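Local coordinates for protein ficolin-3 (Homo sapiens, PDB 2J5Z) that probably recognises sugars on foreign surfaces in innate immunity, binding galactose through a trimeric fibrinogen-like lectin domain, at residues 51-56 / 83-88; 60-65 / 79-84; 142-147 / 203-208. One frame throughout, in Å; residues are numbered along the deposited sequence.

Contact 1. Residues 51-56 / 83-88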
ATOM      1  N   GLY A  51      16.930   5.983   5.406  1.00 19.68           N
ATOM      2  CA  GLY A  51      17.387   6.801   4.277  1.00 18.55           C
ATOM      3  C   GLY A  51      17.738   5.996   3.032  1.00 17.26           C
ATOM      4  O   GLY A  51      18.450   6.486   2.142  1.00 17.84           O
ATOM      5  N   TRP A  52      17.230   4.772   2.957  1.00 16.10           N
ATOM      6  CA  TRP A  52      17.530   3.879   1.827  1.00 16.24           C
ATOM      7  C   TRP A  52      16.499   3.964   0.709  1.00 15.55           C
ATOM      8  O   TRP A  52      15.308   3.849   0.951  1.00 14.05           O
ATOM      9  CB  TRP A  52      17.588   2.428   2.284  1.00 17.39           C
ATOM     10  CG  TRP A  52      18.680   2.123   3.262  1.00 19.09           C
ATOM     11  CD1 TRP A  52      18.590   2.133   4.624  1.00 20.91           C
ATOM     12  CD2 TRP A  52      20.009   1.719   2.949  1.00 19.77           C
ATOM     13  NE1 TRP A  52      19.783   1.778   5.179  1.00 20.00           N
ATOM     14  CE2 TRP A  52      20.679   1.513   4.175  1.00 20.51           C
ATOM     15  CE3 TRP A  52      20.703   1.514   1.757  1.00 20.10           C
ATOM     16  CZ2 TRP A  52      22.010   1.116   4.238  1.00 20.96           C
ATOM     17  CZ3 TRP A  52      22.041   1.127   1.823  1.00 21.18           C
ATOM     18  CH2 TRP A  52      22.674   0.928   3.056  1.00 20.46           C
ATOM     19  N   LEU A  53      16.972   4.127  -0.525  1.00 14.34           N
ATOM     20  CA  LEU A  53      16.091   4.110  -1.683  1.00 13.78           C
ATOM     21  C   LEU A  53      16.028   2.671  -2.187  1.00 12.87           C
ATOM     22  O   LEU A  53      17.018   2.133  -2.675  1.00 13.09           O
ATOM     23  CB  LEU A  53      16.643   5.035  -2.778  1.00 14.23           C
ATOM     24  CG  LEU A  53      15.695   5.514  -3.879  1.00 18.04           C
ATOM     25  CD1 LEU A  53      16.382   6.637  -4.673  1.00 18.71           C
ATOM     26  CD2 LEU A  53      15.263   4.346  -4.779  1.00 18.33           C
ATOM     27  N   VAL A  54      14.862   2.047  -2.065  1.00 12.47           N
ATOM     28  CA  VAL A  54      14.688   0.662  -2.475  1.00 12.91           C
ATOM     29  C   VAL A  54      14.313   0.625  -3.939  1.00 12.23           C
ATOM     30  O   VAL A  54      13.246   1.128  -4.318  1.00 13.40           O
ATOM     31  CB  VAL A  54      13.590  -0.033  -1.652  1.00 13.14           C
ATOM     32  CG1 VAL A  54      13.426  -1.515  -2.082  1.00 12.51           C
ATOM     33  CG2 VAL A  54      13.904   0.095  -0.146  1.00 13.56           C
ATOM     34  N   PHE A  55      15.173   0.032  -4.766  1.00 11.46           N
ATOM     35  CA  PHE A  55      14.918   0.070  -6.209  1.00 10.74           C
ATOM     36  C   PHE A  55      14.487  -1.269  -6.807  1.00 10.98           C
ATOM     37  O   PHE A  55      14.117  -1.330  -7.977  1.00 11.07           O
ATOM     38  CB  PHE A  55      16.113   0.664  -6.990  1.00 10.92           C
ATOM     39  CG  PHE A  55      17.388  -0.175  -6.962  1.00 11.13           C
ATOM     40  CD1 PHE A  55      17.631  -1.144  -7.934  1.00 12.25           C
ATOM     41  CD2 PHE A  55      18.367   0.066  -6.003  1.00 11.18           C
ATOM     42  CE1 PHE A  55      18.811  -1.909  -7.917  1.00 11.95           C
ATOM     43  CE2 PHE A  55      19.559  -0.677  -5.985  1.00 12.78           C
ATOM     44  CZ  PHE A  55      19.781  -1.660  -6.951  1.00 12.98           C
ATOM     45  N   GLN A  56      14.579  -2.340  -6.018  1.00 10.71           N
ATOM     46  CA  GLN A  56      14.119  -3.668  -6.461  1.00 10.92           C
ATOM     47  C   GLN A  56      13.557  -4.417  -5.260  1.00 12.23           C
ATOM     48  O   GLN A  56      14.076  -4.304  -4.160  1.00 12.54           O
ATOM     49  CB  GLN A  56      15.270  -4.468  -7.085  1.00 10.64           C
ATOM     50  CG  GLN A  56      14.830  -5.778  -7.788  1.00 10.67           C
ATOM     51  CD  GLN A  56      15.038  -7.047  -6.949  1.00 12.45           C
ATOM     52  OE1 GLN A  56      15.065  -7.011  -5.721  1.00 14.22           O
ATOM     53  NE2 GLN A  56      15.174  -8.173  -7.629  1.00 13.79           N
ATOM     54  N   PHE A  83       8.772  -4.799  -7.709  1.00 13.72           N
ATOM     55  CA  PHE A  83       9.082  -3.851  -8.777  1.00 12.42           C
ATOM     56  C   PHE A  83      10.566  -3.770  -9.112  1.00 12.54           C
ATOM     57  O   PHE A  83      11.420  -4.248  -8.356  1.00 11.66           O
ATOM     58  CB  PHE A  83       8.598  -2.442  -8.406  1.00 13.70           C
ATOM     59  CG  PHE A  83       9.218  -1.909  -7.152  1.00 13.39           C
ATOM     60  CD1 PHE A  83      10.441  -1.251  -7.191  1.00 14.90           C
ATOM     61  CD2 PHE A  83       8.574  -2.064  -5.926  1.00 12.71           C
ATOM     62  CE1 PHE A  83      11.010  -0.768  -6.032  1.00 14.57           C
ATOM     63  CE2 PHE A  83       9.128  -1.574  -4.772  1.00 14.93           C
ATOM     64  CZ  PHE A  83      10.348  -0.937  -4.809  1.00 13.22           C
ATOM     65  N   TRP A  84      10.840  -3.174 -10.272  1.00 11.19           N
ATOM     66  CA  TRP A  84      12.181  -2.731 -10.664  1.00 10.94           C
ATOM     67  C   TRP A  84      12.038  -1.247 -11.013  1.00 10.54           C
ATOM     68  O   TRP A  84      11.241  -0.888 -11.881  1.00 11.23           O
ATOM     69  CB  TRP A  84      12.662  -3.529 -11.887  1.00 10.97           C
ATOM     70  CG  TRP A  84      13.988  -3.066 -12.416  1.00 12.67           C
ATOM     71  CD1 TRP A  84      14.210  -2.231 -13.481  1.00 12.05           C
ATOM     72  CD2 TRP A  84      15.275  -3.406 -11.891  1.00 11.68           C
ATOM     73  NE1 TRP A  84      15.570  -2.042 -13.652  1.00 12.69           N
ATOM     74  CE2 TRP A  84      16.241  -2.762 -12.694  1.00 12.03           C
ATOM     75  CE3 TRP A  84      15.704  -4.215 -10.831  1.00 12.14           C
ATOM     76  CZ2 TRP A  84      17.619  -2.885 -12.458  1.00 10.57           C
ATOM     77  CZ3 TRP A  84      17.076  -4.343 -10.600  1.00 13.37           C
ATOM     78  CH2 TRP A  84      18.010  -3.684 -11.407  1.00 12.30           C
ATOM     79  N   LEU A  85      12.801  -0.371 -10.358  1.00 10.44           N
ATOM     80  CA  LEU A  85      12.581   1.070 -10.495  1.00 10.40           C
ATOM     81  C   LEU A  85      12.831   1.570 -11.921  1.00 11.11           C
ATOM     82  O   LEU A  85      12.187   2.523 -12.373  1.00 11.30           O
ATOM     83  CB  LEU A  85      13.495   1.840  -9.531  1.00 11.19           C
ATOM     84  CG  LEU A  85      13.286   3.350  -9.462  1.00 12.31           C
ATOM     85  CD1 LEU A  85      11.903   3.709  -8.929  1.00 13.44           C
ATOM     86  CD2 LEU A  85      14.382   3.959  -8.563  1.00 13.25           C
ATOM     87  N   GLY A  86      13.772   0.924 -12.610  1.00 11.82           N
ATOM     88  CA  GLY A  86      14.123   1.277 -13.987  1.00 12.06           C
ATOM     89  C   GLY A  86      15.566   1.714 -14.159  1.00 13.26           C
ATOM     90  O   GLY A  86      16.078   2.517 -13.392  1.00 12.51           O
ATOM     91  N   ASN A  87      16.218   1.190 -15.186  1.00 14.25           N
ATOM     92  CA  ASN A  87      17.632   1.475 -15.399  1.00 14.01           C
ATOM     93  C   ASN A  87      17.916   2.937 -15.694  1.00 13.58           C
ATOM     94  O   ASN A  87      18.914   3.489 -15.220  1.00 12.48           O
ATOM     95  CB  ASN A  87      18.178   0.598 -16.525  1.00 14.61           C
ATOM     96  CG  ASN A  87      18.225  -0.866 -16.151  1.00 15.40           C
ATOM     97  OD1 ASN A  87      18.172  -1.221 -14.976  1.00 16.92           O
ATOM     98  ND2 ASN A  87      18.324  -1.725 -17.153  1.00 15.88           N
ATOM     99  N   GLU A  88      17.043   3.581 -16.475  1.00 13.67           N
ATOM    100  CA  GLU A  88      17.256   4.996 -16.757  1.00 13.45           C
ATOM    101  C   GLU A  88      17.158   5.863 -15.491  1.00 13.10           C
ATOM    102  O   GLU A  88      17.976   6.761 -15.284  1.00 13.69           O
ATOM    103  CB  GLU A  88      16.329   5.490 -17.877  1.00 14.78           C
ATOM    104  CG  GLU A  88      16.540   6.940 -18.253  1.00 14.08           C
ATOM    105  CD  GLU A  88      17.920   7.233 -18.879  1.00 15.51           C
ATOM    106  OE1 GLU A  88      18.580   6.291 -19.392  1.00 14.89           O
ATOM    107  OE2 GLU A  88      18.314   8.427 -18.882  1.00 14.59           O
TER

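Contact 2. Residues 60-65 / 79-84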
ATOM      1  N   ASP A  60       6.617 -12.281  -3.582  1.00 22.04           N
ATOM      2  CA  ASP A  60       5.500 -13.223  -3.720  1.00 22.61           C
ATOM      3  C   ASP A  60       5.306 -13.808  -5.113  1.00 23.07           C
ATOM      4  O   ASP A  60       4.440 -14.670  -5.317  1.00 24.25           O
ATOM      5  CB  ASP A  60       4.192 -12.574  -3.223  1.00 22.44           C
ATOM      6  CG  ASP A  60       3.837 -11.282  -3.963  1.00 23.71           C
ATOM      7  OD1 ASP A  60       2.932 -10.564  -3.490  1.00 22.90           O
ATOM      8  OD2 ASP A  60       4.438 -10.979  -5.007  1.00 22.71           O
ATOM      9  N   GLY A  61       6.101 -13.353  -6.073  1.00 21.45           N
ATOM     10  CA  GLY A  61       6.003 -13.854  -7.432  1.00 21.74           C
ATOM     11  C   GLY A  61       4.796 -13.335  -8.194  1.00 22.09           C
ATOM     12  O   GLY A  61       4.417 -13.897  -9.224  1.00 22.28           O
ATOM     13  N   SER A  62       4.201 -12.252  -7.696  1.00 21.46           N
ATOM     14  CA  SER A  62       3.031 -11.668  -8.339  1.00 21.07           C
ATOM     15  C   SER A  62       3.380 -10.939  -9.641  1.00 21.16           C
ATOM     16  O   SER A  62       2.546 -10.825 -10.532  1.00 21.91           O
ATOM     17  CB  SER A  62       2.281 -10.742  -7.372  1.00 21.28           C
ATOM     18  OG  SER A  62       3.080  -9.644  -6.961  1.00 20.68           O
ATOM     19  N   VAL A  63       4.620 -10.470  -9.763  1.00 18.09           N
ATOM     20  CA  VAL A  63       5.024  -9.706 -10.936  1.00 18.19           C
ATOM     21  C   VAL A  63       6.010 -10.481 -11.814  1.00 18.09           C
ATOM     22  O   VAL A  63       6.940 -11.103 -11.303  1.00 17.62           O
ATOM     23  CB  VAL A  63       5.688  -8.376 -10.511  1.00 17.32           C
ATOM     24  CG1 VAL A  63       6.266  -7.644 -11.722  1.00 18.01           C
ATOM     25  CG2 VAL A  63       4.691  -7.493  -9.783  1.00 16.98           C
ATOM     26  N   ASP A  64       5.824 -10.417 -13.130  1.00 17.94           N
ATOM     27  CA  ASP A  64       6.704 -11.123 -14.069  1.00 19.36           C
ATOM     28  C   ASP A  64       7.978 -10.311 -14.278  1.00 19.25           C
ATOM     29  O   ASP A  64       7.922  -9.139 -14.670  1.00 19.41           O
ATOM     30  CB  ASP A  64       5.970 -11.316 -15.396  1.00 20.36           C
ATOM     31  CG  ASP A  64       6.727 -12.183 -16.390  1.00 22.38           C
ATOM     32  OD1 ASP A  64       7.872 -12.600 -16.117  1.00 23.00           O
ATOM     33  OD2 ASP A  64       6.160 -12.422 -17.484  1.00 24.56           O
ATOM     34  N   PHE A  65       9.125 -10.914 -13.986  1.00 18.83           N
ATOM     35  CA  PHE A  65      10.395 -10.202 -14.143  1.00 18.48           C
ATOM     36  C   PHE A  65      11.110 -10.581 -15.448  1.00 19.59           C
ATOM     37  O   PHE A  65      12.164 -10.031 -15.761  1.00 19.10           O
ATOM     38  CB  PHE A  65      11.313 -10.394 -12.912  1.00 17.59           C
ATOM     39  CG  PHE A  65      11.083  -9.377 -11.815  1.00 16.82           C
ATOM     40  CD1 PHE A  65       9.890  -9.362 -11.110  1.00 15.66           C
ATOM     41  CD2 PHE A  65      12.062  -8.430 -11.491  1.00 14.61           C
ATOM     42  CE1 PHE A  65       9.660  -8.431 -10.110  1.00 15.96           C
ATOM     43  CE2 PHE A  65      11.837  -7.486 -10.479  1.00 15.87           C
ATOM     44  CZ  PHE A  65      10.643  -7.492  -9.781  1.00 15.98           C
ATOM     45  N   GLN A  79       3.678  -0.829  -6.863  1.00 15.79           N
ATOM     46  CA  GLN A  79       4.126  -0.149  -5.630  1.00 15.94           C
ATOM     47  C   GLN A  79       3.897  -0.980  -4.353  1.00 17.20           C
ATOM     48  O   GLN A  79       4.728  -0.983  -3.439  1.00 16.92           O
ATOM     49  CB  GLN A  79       3.451   1.218  -5.483  1.00 16.80           C
ATOM     50  CG  GLN A  79       3.994   2.264  -6.485  1.00 16.50           C
ATOM     51  CD  GLN A  79       3.398   3.642  -6.291  1.00 18.31           C
ATOM     52  OE1 GLN A  79       2.811   3.936  -5.257  1.00 19.74           O
ATOM     53  NE2 GLN A  79       3.543   4.496  -7.290  1.00 20.38           N
ATOM     54  N   GLU A  80       2.782  -1.699  -4.324  1.00 18.01           N
ATOM     55  CA  GLU A  80       2.358  -2.474  -3.149  1.00 20.18           C
ATOM     56  C   GLU A  80       3.185  -3.737  -2.954  1.00 20.16           C
ATOM     57  O   GLU A  80       3.200  -4.331  -1.860  1.00 20.23           O
ATOM     58  CB  GLU A  80       0.895  -2.883  -3.356  1.00 21.90           C
ATOM     59  CG  GLU A  80       0.199  -3.503  -2.174  0.50 24.62           C
ATOM     60  CD  GLU A  80      -1.193  -3.992  -2.540  0.50 25.57           C
ATOM     61  OE1 GLU A  80      -1.341  -4.621  -3.613  0.50 26.10           O
ATOM     62  OE2 GLU A  80      -2.135  -3.743  -1.760  0.50 27.47           O
ATOM     63  N   SER A  81       3.858  -4.173  -4.015  1.00 18.91           N
ATOM     64  CA  SER A  81       4.559  -5.444  -3.958  1.00 18.77           C
ATOM     65  C   SER A  81       5.911  -5.380  -4.663  1.00 19.04           C
ATOM     66  O   SER A  81       6.828  -4.683  -4.211  1.00 21.16           O
ATOM     67  CB  SER A  81       3.679  -6.586  -4.503  1.00 18.28           C
ATOM     68  OG  SER A  81       3.378  -6.459  -5.888  1.00 17.79           O
ATOM     69  N   GLU A  82       6.016  -6.070  -5.789  1.00 17.43           N
ATOM     70  CA  GLU A  82       7.300  -6.279  -6.450  1.00 15.69           C
ATOM     71  C   GLU A  82       7.528  -5.269  -7.567  1.00 14.97           C
ATOM     72  O   GLU A  82       6.590  -4.914  -8.282  1.00 14.24           O
ATOM     73  CB  GLU A  82       7.347  -7.693  -7.004  1.00 16.47           C
ATOM     74  CG  GLU A  82       7.079  -8.757  -5.949  1.00 16.46           C
ATOM     75  CD  GLU A  82       7.232 -10.155  -6.506  1.00 17.99           C
ATOM     76  OE1 GLU A  82       6.766 -10.400  -7.635  1.00 19.49           O
ATOM     77  OE2 GLU A  82       7.851 -10.996  -5.828  1.00 17.87           O
ATOM     78  N   PHE A  83       8.772  -4.799  -7.709  1.00 13.72           N
ATOM     79  CA  PHE A  83       9.082  -3.851  -8.777  1.00 12.42           C
ATOM     80  C   PHE A  83      10.566  -3.770  -9.112  1.00 12.54           C
ATOM     81  O   PHE A  83      11.420  -4.248  -8.356  1.00 11.66           O
ATOM     82  CB  PHE A  83       8.598  -2.442  -8.406  1.00 13.70           C
ATOM     83  CG  PHE A  83       9.218  -1.909  -7.152  1.00 13.39           C
ATOM     84  CD1 PHE A  83      10.441  -1.251  -7.191  1.00 14.90           C
ATOM     85  CD2 PHE A  83       8.574  -2.064  -5.926  1.00 12.71           C
ATOM     86  CE1 PHE A  83      11.010  -0.768  -6.032  1.00 14.57           C
ATOM     87  CE2 PHE A  83       9.128  -1.574  -4.772  1.00 14.93           C
ATOM     88  CZ  PHE A  83      10.348  -0.937  -4.809  1.00 13.22           C
ATOM     89  N   TRP A  84      10.840  -3.174 -10.272  1.00 11.19           N
ATOM     90  CA  TRP A  84      12.181  -2.731 -10.664  1.00 10.94           C
ATOM     91  C   TRP A  84      12.038  -1.247 -11.013  1.00 10.54           C
ATOM     92  O   TRP A  84      11.241  -0.888 -11.881  1.00 11.23           O
ATOM     93  CB  TRP A  84      12.662  -3.529 -11.887  1.00 10.97           C
ATOM     94  CG  TRP A  84      13.988  -3.066 -12.416  1.00 12.67           C
ATOM     95  CD1 TRP A  84      14.210  -2.231 -13.481  1.00 12.05           C
ATOM     96  CD2 TRP A  84      15.275  -3.406 -11.891  1.00 11.68           C
ATOM     97  NE1 TRP A  84      15.570  -2.042 -13.652  1.00 12.69           N
ATOM     98  CE2 TRP A  84      16.241  -2.762 -12.694  1.00 12.03           C
ATOM     99  CE3 TRP A  84      15.704  -4.215 -10.831  1.00 12.14           C
ATOM    100  CZ2 TRP A  84      17.619  -2.885 -12.458  1.00 10.57           C
ATOM    101  CZ3 TRP A  84      17.076  -4.343 -10.600  1.00 13.37           C
ATOM    102  CH2 TRP A  84      18.010  -3.684 -11.407  1.00 12.30           C
TER
HETATM  103  O   HOH W   1       1.428  -7.473  -7.209  1.00 33.27           O
HETATM  104  O   HOH W   2       8.109 -12.073  -9.150  1.00 19.89           O

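Contact 3. Residues 142-147 / 203-208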
ATOM      1  N   GLY A 142      27.654 -12.909   1.821  1.00 21.79           N
ATOM      2  CA  GLY A 142      28.867 -13.010   1.008  1.00 21.37           C
ATOM      3  C   GLY A 142      28.765 -12.200  -0.274  1.00 21.16           C
ATOM      4  O   GLY A 142      27.709 -11.669  -0.604  1.00 20.57           O
ATOM      5  N   ASP A 143      29.871 -12.101  -0.995  1.00 20.60           N
ATOM      6  CA  ASP A 143      29.910 -11.303  -2.218  1.00 20.27           C
ATOM      7  C   ASP A 143      29.569 -12.147  -3.441  1.00 19.69           C
ATOM      8  O   ASP A 143      30.300 -13.079  -3.801  1.00 20.11           O
ATOM      9  CB  ASP A 143      31.292 -10.654  -2.358  1.00 20.66           C
ATOM     10  CG  ASP A 143      31.420  -9.800  -3.604  1.00 22.14           C
ATOM     11  OD1 ASP A 143      30.398  -9.548  -4.284  1.00 20.47           O
ATOM     12  OD2 ASP A 143      32.561  -9.389  -3.899  1.00 22.73           O
ATOM     13  N   SER A 144      28.449 -11.818  -4.090  1.00 19.20           N
ATOM     14  CA  SER A 144      28.082 -12.470  -5.346  1.00 19.10           C
ATOM     15  C   SER A 144      27.771 -11.472  -6.469  1.00 18.25           C
ATOM     16  O   SER A 144      27.139 -11.833  -7.460  1.00 17.04           O
ATOM     17  CB  SER A 144      26.877 -13.396  -5.146  1.00 19.70           C
ATOM     18  OG  SER A 144      27.237 -14.556  -4.407  1.00 21.83           O
ATOM     19  N   LEU A 145      28.206 -10.228  -6.304  1.00 17.21           N
ATOM     20  CA  LEU A 145      27.931  -9.202  -7.297  1.00 17.45           C
ATOM     21  C   LEU A 145      29.201  -8.623  -7.935  1.00 17.83           C
ATOM     22  O   LEU A 145      29.123  -8.026  -9.000  1.00 17.90           O
ATOM     23  CB  LEU A 145      27.078  -8.081  -6.692  1.00 17.48           C
ATOM     24  CG  LEU A 145      26.304  -7.165  -7.655  1.00 18.70           C
ATOM     25  CD1 LEU A 145      25.357  -7.963  -8.542  1.00 17.81           C
ATOM     26  CD2 LEU A 145      25.533  -6.106  -6.885  1.00 17.97           C
ATOM     27  N   SER A 146      30.365  -8.835  -7.324  1.00 19.16           N
ATOM     28  CA  SER A 146      31.598  -8.238  -7.853  1.00 19.57           C
ATOM     29  C   SER A 146      31.916  -8.725  -9.252  1.00 19.40           C
ATOM     30  O   SER A 146      32.371  -7.947 -10.092  1.00 20.05           O
ATOM     31  CB  SER A 146      32.792  -8.503  -6.931  1.00 19.68           C
ATOM     32  OG  SER A 146      32.654  -7.791  -5.723  1.00 20.98           O
ATOM     33  N   LEU A 147      31.676 -10.009  -9.502  1.00 19.41           N
ATOM     34  CA  LEU A 147      31.866 -10.591 -10.836  1.00 19.34           C
ATOM     35  C   LEU A 147      31.123  -9.779 -11.895  1.00 18.88           C
ATOM     36  O   LEU A 147      31.571  -9.642 -13.031  1.00 18.13           O
ATOM     37  CB  LEU A 147      31.378 -12.055 -10.871  1.00 20.25           C
ATOM     38  CG  LEU A 147      31.129 -12.651 -12.268  1.00 23.51           C
ATOM     39  CD1 LEU A 147      32.432 -12.848 -13.049  1.00 23.64           C
ATOM     40  CD2 LEU A 147      30.319 -13.953 -12.244  1.00 23.96           C
ATOM     41  N   TRP A 203      21.834 -16.384  -5.088  1.00 19.99           N
ATOM     42  CA  TRP A 203      23.022 -15.648  -4.638  1.00 20.09           C
ATOM     43  C   TRP A 203      24.084 -16.707  -4.327  1.00 21.67           C
ATOM     44  O   TRP A 203      24.036 -17.337  -3.272  1.00 23.13           O
ATOM     45  CB  TRP A 203      22.690 -14.830  -3.383  1.00 19.35           C
ATOM     46  CG  TRP A 203      23.718 -13.770  -2.971  1.00 19.67           C
ATOM     47  CD1 TRP A 203      24.687 -13.894  -2.017  1.00 19.53           C
ATOM     48  CD2 TRP A 203      23.842 -12.431  -3.494  1.00 19.47           C
ATOM     49  NE1 TRP A 203      25.413 -12.722  -1.921  1.00 19.15           N
ATOM     50  CE2 TRP A 203      24.920 -11.816  -2.822  1.00 19.53           C
ATOM     51  CE3 TRP A 203      23.155 -11.704  -4.479  1.00 20.02           C
ATOM     52  CZ2 TRP A 203      25.313 -10.502  -3.084  1.00 18.88           C
ATOM     53  CZ3 TRP A 203      23.551 -10.402  -4.746  1.00 18.83           C
ATOM     54  CH2 TRP A 203      24.617  -9.813  -4.052  1.00 19.24           C
ATOM     55  N   ALA A 204      25.014 -16.916  -5.258  1.00 23.14           N
ATOM     56  CA  ALA A 204      25.929 -18.073  -5.201  1.00 23.71           C
ATOM     57  C   ALA A 204      26.620 -18.259  -3.856  1.00 24.84           C
ATOM     58  O   ALA A 204      26.774 -19.390  -3.380  1.00 25.38           O
ATOM     59  CB  ALA A 204      26.958 -18.011  -6.320  1.00 23.33           C
ATOM     60  N   SER A 205      27.047 -17.158  -3.253  1.00 24.82           N
ATOM     61  CA  SER A 205      27.845 -17.218  -2.040  1.00 26.21           C
ATOM     62  C   SER A 205      26.998 -17.395  -0.785  1.00 27.02           C
ATOM     63  O   SER A 205      27.533 -17.576   0.314  1.00 27.84           O
ATOM     64  CB  SER A 205      28.710 -15.968  -1.915  1.00 25.45           C
ATOM     65  OG  SER A 205      27.901 -14.821  -1.680  1.00 26.03           O
ATOM     66  N   GLY A 206      25.680 -17.322  -0.950  1.00 27.97           N
ATOM     67  CA  GLY A 206      24.752 -17.571   0.141  1.00 29.39           C
ATOM     68  C   GLY A 206      24.287 -19.010   0.082  1.00 31.17           C
ATOM     69  O   GLY A 206      24.937 -19.894   0.640  1.00 31.22           O
ATOM     70  N   ARG A 207      23.175 -19.251  -0.614  1.00 31.80           N
ATOM     71  CA  ARG A 207      22.593 -20.594  -0.724  1.00 32.26           C
ATOM     72  C   ARG A 207      22.994 -21.311  -2.008  1.00 32.32           C
ATOM     73  O   ARG A 207      22.788 -22.518  -2.149  1.00 32.28           O
ATOM     74  CB  ARG A 207      21.063 -20.536  -0.593  1.00 32.51           C
ATOM     75  CG  ARG A 207      20.597 -19.772   0.634  1.00 33.35           C
ATOM     76  CD  ARG A 207      19.150 -20.075   1.037  1.00 36.03           C
ATOM     77  NE  ARG A 207      18.287 -20.475  -0.074  1.00 37.42           N
ATOM     78  CZ  ARG A 207      17.719 -21.676  -0.179  1.00 37.92           C
ATOM     79  NH1 ARG A 207      17.931 -22.591   0.759  1.00 38.93           N
ATOM     80  NH2 ARG A 207      16.939 -21.965  -1.214  1.00 37.68           N
ATOM     81  N   GLY A 208      23.565 -20.571  -2.951  1.00 32.09           N
ATOM     82  CA  GLY A 208      24.066 -21.168  -4.180  1.00 31.85           C
ATOM     83  C   GLY A 208      23.066 -21.169  -5.311  1.00 32.14           C
ATOM     84  O   GLY A 208      21.872 -20.935  -5.097  1.00 32.55           O
TER

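Contact 1. Residues 51-56 / 83-88
An antiparallel strand pairing, flanked by aromatic and aliphatic packing, joins Phe55 and Gln56 of strand 52-58 to Trp84 and Leu85, where short strand 83-84 turns into helix 87-94, deep inside the chain. Gln56 and Trp84 form a non-hydrogen-bonded pair, with CA atoms 4.7 Å apart and side chains on the same face of the sheet. Beside it, Leu85 N donates to Phe55 O over 2.9 Å, and Gln56 CA makes a CA-H...O contact with Phe83 O. In this fibrinogen-like domain strand 52-58 is a central member of the antiparallel sheet, and a classic bulge sets both Phe55 and Gln56 opposite Met218 of strand 215-220. With CG set between its backbone N and carbonyl carbon (chi1 66°), Phe55 lies side by side with Trp84 and turns its edge to the indole face in an offset edge-to-face pair, planes at 81°. The edge of that indole is met in turn by Gln56 CG, 3.5 Å from Trp84 CE3; the flexible glutamine, bent at chi2, can lay its methylenes there and still send NE2 to Asn186 OD1. Branched Leu53 and Leu85 meet methyl to methyl, CD2 to CD2 at 3.9 Å, while Phe83 lays its ring edge against Val54 O, CE1 at 3.4 Å.

Contact 2. Residues 60-65 / 79-84
Glu82 starts with CG anti to its carbonyl carbon (chi1 -55°) and then runs extended (chi2 -176°), which carries its carboxylate into the turn at Asp60, Gly61 and Val63. OE2 takes Asp60 N and Gly61 N, each at 2.9 Å, both from one face of the carboxylate plane and well above it; Gln59 N is a third donor. OE1 takes Val63 N at 3.0 Å, nearly along its C-O axis. The side chain thus serves as a polar core for a loop without regular secondary structure in this fibrinogen-like domain, and glycine suits position 61, where phi is positive. Asp60 closes an Asx turn, its OD2 accepting from Ser62 N and, at 2.7 Å, from Ser62 OG. One water bridges Ser62 OG and Ser81 OG; another donates to both Val63 O and Glu82 OE1. Lower down the glutamate, CB packs against Val63 CG2 at 3.8 Å and the edge of the Phe65 ring, whose CZ reaches Phe83 O at 3.6 Å. Asp60 OD2 lies only 3.5 Å from Glu82 OE2, a proximity of like charges that would tend to raise the proton affinity of either group; the several N-H donors around Glu82 probably offset this and favour its anionic form.

Contact 3. Residues 142-147 / 203-208
Trp203 inserts its indole beside Gly142, Ser144 and Leu145, joining two loops on the galactose-binding side of the fibrinogen-like domain. The first loop follows strand 131-133; the second leads toward strand 215-220. Trp203 CB puts CG anti to the backbone N (chi1 -167°), which places CG beside the carbonyl carbon and carries the ring across residues 142-145. CD1 is nearest Ser144 OG, at 3.6 Å, and Ser144 CB sits almost squarely over the five-membered ring: a CH-pi contact of 3.5 Å from Ser144 CB to the centroid of that Trp203 ring, 12° off the normal. The atom closest to this CB is CE2. Next to it, NE1 donates to Gly142 O at 2.8 Å; the oxygen stays within 4° of the indole plane, although the nitrogen stands above the carbonyl plane. At the far tip, CH2 approaches Leu145 CB at 4.0 Å, while Val103 and Leu105 of strand 101-106 also touch the indole. Tryptophan suits this place because one side chain supplies both a broad apolar face and an N-H at its rim. Gly142 has positive phi, and a CB there would collide with Ser205 OG; Ser144 is small enough for its CB to rest on the indole while OG reaches Ser205. Asp143, its CB directed away from this interface, shapes the first loop from behind: OD1 accepts from Leu145 N in an Asx turn and from Ser146 N as well. In the second loop Trp203 O accepts from Gly206 N, bending the chain so that Ser205 faces Ser144. Set between its backbone N and carbonyl carbon, Ser205 OG gives its own hydrogen to Ala141 O and accepts from Ser144 OG at 2.8 Å.

Contacts 1 and 2 adjoin each other, their centres about 12 Å apart, and share Phe83 and Trp84. Strand 83-84 carries one side of both, pairing with strand 52-58 in contact 1 while the residues just before it hold the loop after that same strand in contact 2. Both also reach a second subunit of the trimer, where Phe83 packs on Leu25 of that neighbouring chain. Contact 3 is separate: its centre is about 20 Å from that of contact 1 and 22 Å from that of contact 2. It lies nearest the sugar, the side chain of Ala204 being about 6 Å from the bound galactose, whose pocket includes Tyr181 and Tyr199.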